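Local coordinates for protein Xaa-Pro dipeptidase (Mycobacterium tuberculosis, PDB 5E2C) that probably acts as a metal-dependent aminopeptidase, of which this chain is the N-terminal creatinase/prolidase domain, at residues E96-T101 against R121-V126. Residues are numbered along the deposited sequence; the frame is centred on the assembly and turned at random. Where two conformers were deposited one is given.
Sequences ESHVVT and RASGTV
Ser-123 and His-98 join two loops at the ends of neighbouring parallel strands, 92-95 and 118-121, in the mixed sheet of the creatinase/prolidase N-terminal domain. Ser-123 is the second residue of a type II beta turn from Ala-122 to Thr-125. Its CB lies 3.4 Å from His-98 ND1, and its OG, anti to its own carbonyl carbon (chi1 -74°), accepts the backbone N-H of His-98, N to OG 3.0 Å, at a fairly straight 157°. The same OG sits at the ring's edge, in plane, 2.7 Å from His-98 ND1 in a bond that either atom could donate. Serine suits the place because one short hydroxyl serves both backbone and ring. Histidine offers a second nitrogen, NE2, hydrogen-bonded to OD2 of Asp-24.

Ser-97 CB lies 3.9 Å from Arg-121 CG; the arginine's aliphatic run passes the small serine before NE reaches Asp-106 of the second subunit in a salt bridge. Ser-97 OG is hydrogen-bonded to OD1 of Asp-103 of that subunit and accepts from a water that takes the backbone N-H of Ser-123. At Gly-124, third in the turn, phi is +110° and a CB would jam against Ser-123 O.

Glu-96 starts with CB 3.7 Å from Ser-123 OG and runs extended beyond CG. Its carboxylate gathers several donors: OE1 accepts from the backbone N of Ser-23 and Asp-24, OE2 from Asn-27 ND2 and a water. OE2 passes apolar Val-126 CG2 at 4.0 Å, and the backbone N of Gly-124 and of Val-126 each lie 3.1 Å from that water's O.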
ATOM      1  N   GLU A  96      -4.478   7.833   3.963  1.00  8.47           N
ATOM      2  CA  GLU A  96      -5.334   6.784   3.441  1.00  9.26           C
ATOM      3  C   GLU A  96      -4.586   5.456   3.379  1.00  8.84           C
ATOM      4  O   GLU A  96      -3.894   5.126   2.414  1.00  8.42           O
ATOM      5  CB  GLU A  96      -5.921   7.201   2.099  1.00  9.96           C
ATOM      6  CG  GLU A  96      -6.838   8.394   2.231  1.00 11.23           C
ATOM      7  CD  GLU A  96      -7.449   8.830   0.917  1.00 12.23           C
ATOM      8  OE1 GLU A  96      -6.672   9.115  -0.015  1.00 12.77           O
ATOM      9  OE2 GLU A  96      -8.699   8.919   0.839  1.00 14.32           O
ATOM     10  N   SER A  97      -4.732   4.695   4.445  1.00  8.70           N
ATOM     11  CA  SER A  97      -4.071   3.411   4.574  1.00  9.09           C
ATOM     12  C   SER A  97      -4.526   2.372   3.555  1.00  8.06           C
ATOM     13  O   SER A  97      -3.827   1.390   3.350  1.00  8.04           O
ATOM     14  CB  SER A  97      -4.245   2.880   6.013  1.00  9.86           C
ATOM     15  OG  SER A  97      -5.611   2.749   6.314  1.00 11.41           O
ATOM     16  N   HIS A  98      -5.663   2.592   2.885  1.00  8.62           N
ATOM     17  CA  HIS A  98      -6.125   1.681   1.842  1.00  9.66           C
ATOM     18  C   HIS A  98      -5.353   1.810   0.523  1.00  9.16           C
ATOM     19  O   HIS A  98      -5.450   0.937  -0.341  1.00 10.08           O
ATOM     20  CB  HIS A  98      -7.636   1.819   1.594  1.00 10.31           C
ATOM     21  CG  HIS A  98      -8.016   3.029   0.797  1.00 12.07           C
ATOM     22  ND1 HIS A  98      -8.069   4.294   1.334  1.00 12.37           N
ATOM     23  CD2 HIS A  98      -8.361   3.161  -0.510  1.00 13.10           C
ATOM     24  CE1 HIS A  98      -8.436   5.156   0.397  1.00 13.42           C
ATOM     25  NE2 HIS A  98      -8.612   4.493  -0.734  1.00 13.79           N
ATOM     26  N   VAL A  99      -4.577   2.878   0.382  0.50  9.07           N
ATOM     27  CA  VAL A  99      -3.806   3.082  -0.830  0.50  9.14           C
ATOM     28  C   VAL A  99      -2.311   3.369  -0.600  0.50  8.45           C
ATOM     29  O   VAL A  99      -1.491   2.986  -1.419  0.50  9.43           O
ATOM     30  CB  VAL A  99      -4.466   4.175  -1.694  0.50  9.61           C
ATOM     31  CG1 VAL A  99      -4.038   5.558  -1.261  0.50  9.76           C
ATOM     32  CG2 VAL A  99      -4.146   3.942  -3.160  0.50  9.79           C
ATOM     33  N   VAL A 100      -1.945   4.017   0.501  1.00  7.80           N
ATOM     34  CA  VAL A 100      -0.529   4.280   0.792  1.00  7.64           C
ATOM     35  C   VAL A 100       0.180   2.932   1.055  1.00  7.26           C
ATOM     36  O   VAL A 100      -0.306   2.099   1.824  1.00  7.21           O
ATOM     37  CB  VAL A 100      -0.356   5.264   1.978  1.00  7.85           C
ATOM     38  CG1 VAL A 100       1.109   5.400   2.413  1.00  7.78           C
ATOM     39  CG2 VAL A 100      -0.954   6.628   1.651  1.00  8.97           C
ATOM     40  N   THR A 101       1.327   2.717   0.408  1.00  7.10           N
ATOM     41  CA  THR A 101       2.089   1.479   0.580  1.00  7.14           C
ATOM     42  C   THR A 101       2.924   1.520   1.853  1.00  7.02           C
ATOM     43  O   THR A 101       3.091   2.577   2.449  1.00  7.57           O
ATOM     44  CB  THR A 101       3.031   1.196  -0.603  1.00  7.24           C
ATOM     45  OG1 THR A 101       4.042   2.204  -0.662  1.00  7.58           O
ATOM     46  CG2 THR A 101       2.238   1.135  -1.925  1.00  7.43           C
ATOM     47  N   ARG A 121      -4.232   6.493  10.608  1.00 12.63           N
ATOM     48  CA  ARG A 121      -5.079   5.858   9.600  1.00 11.86           C
ATOM     49  C   ARG A 121      -6.449   6.549   9.533  1.00 11.61           C
ATOM     50  O   ARG A 121      -7.143   6.723  10.556  1.00 12.20           O
ATOM     51  CB  ARG A 121      -5.249   4.368   9.888  1.00 14.00           C
ATOM     52  CG  ARG A 121      -3.959   3.557   9.828  1.00 14.06           C
ATOM     53  CD  ARG A 121      -4.156   2.239  10.574  1.00 16.29           C
ATOM     54  NE  ARG A 121      -3.019   1.347  10.416  1.00 17.63           N
ATOM     55  CZ  ARG A 121      -1.837   1.494  11.012  1.00 22.01           C
ATOM     56  NH1 ARG A 121      -1.604   2.509  11.848  1.00 23.64           N
ATOM     57  NH2 ARG A 121      -0.873   0.607  10.773  1.00 23.06           N
ATOM     58  N   ALA A 122      -6.839   6.947   8.324  1.00 10.25           N
ATOM     59  CA  ALA A 122      -8.067   7.700   8.110  1.00 11.36           C
ATOM     60  C   ALA A 122      -8.815   7.315   6.829  1.00 11.92           C
ATOM     61  O   ALA A 122      -9.584   8.125   6.296  1.00 13.30           O
ATOM     62  CB  ALA A 122      -7.766   9.194   8.099  1.00 12.18           C
ATOM     63  N   SER A 123      -8.637   6.092   6.344  1.00 10.99           N
ATOM     64  CA  SER A 123      -9.378   5.682   5.145  1.00 11.22           C
ATOM     65  C   SER A 123     -10.868   5.660   5.442  1.00 11.70           C
ATOM     66  O   SER A 123     -11.299   5.139   6.476  1.00 13.09           O
ATOM     67  CB  SER A 123      -8.909   4.340   4.634  1.00 12.12           C
ATOM     68  OG  SER A 123      -7.651   4.484   4.013  1.00 12.32           O
ATOM     69  N   GLY A 124     -11.648   6.244   4.537  1.00 12.05           N
ATOM     70  CA  GLY A 124     -13.092   6.323   4.690  1.00 11.83           C
ATOM     71  C   GLY A 124     -13.586   7.727   4.958  1.00 12.72           C
ATOM     72  O   GLY A 124     -14.781   7.995   4.858  1.00 13.48           O
ATOM     73  N   THR A 125     -12.678   8.630   5.302  1.00 12.62           N
ATOM     74  CA  THR A 125     -13.074   9.968   5.685  1.00 12.63           C
ATOM     75  C   THR A 125     -13.697  10.698   4.491  1.00 13.27           C
ATOM     76  O   THR A 125     -14.765  11.308   4.618  1.00 13.13           O
ATOM     77  CB  THR A 125     -11.895  10.761   6.271  1.00 14.57           C
ATOM     78  OG1 THR A 125     -11.320  10.021   7.353  1.00 14.01           O
ATOM     79  CG2 THR A 125     -12.364  12.087   6.814  1.00 16.10           C
ATOM     80  N   VAL A 126     -13.069  10.599   3.326  1.00 11.07           N
ATOM     81  CA  VAL A 126     -13.621  11.279   2.155  1.00 12.31           C
ATOM     82  C   VAL A 126     -14.902  10.585   1.678  1.00 12.88           C
ATOM     83  O   VAL A 126     -15.865  11.246   1.314  1.00 12.50           O
ATOM     84  CB  VAL A 126     -12.616  11.339   1.004  1.00 12.34           C
ATOM     85  CG1 VAL A 126     -13.216  12.121  -0.155  1.00 12.81           C
ATOM     86  CG2 VAL A 126     -11.291  11.930   1.477  1.00 11.94           C
TER
HETATM   87  O   HOH W   1     -10.762   8.576   2.617  1.00 19.12           O
HETATM   88  O   HOH W   2      -7.885   3.609   7.719  1.00 25.27           O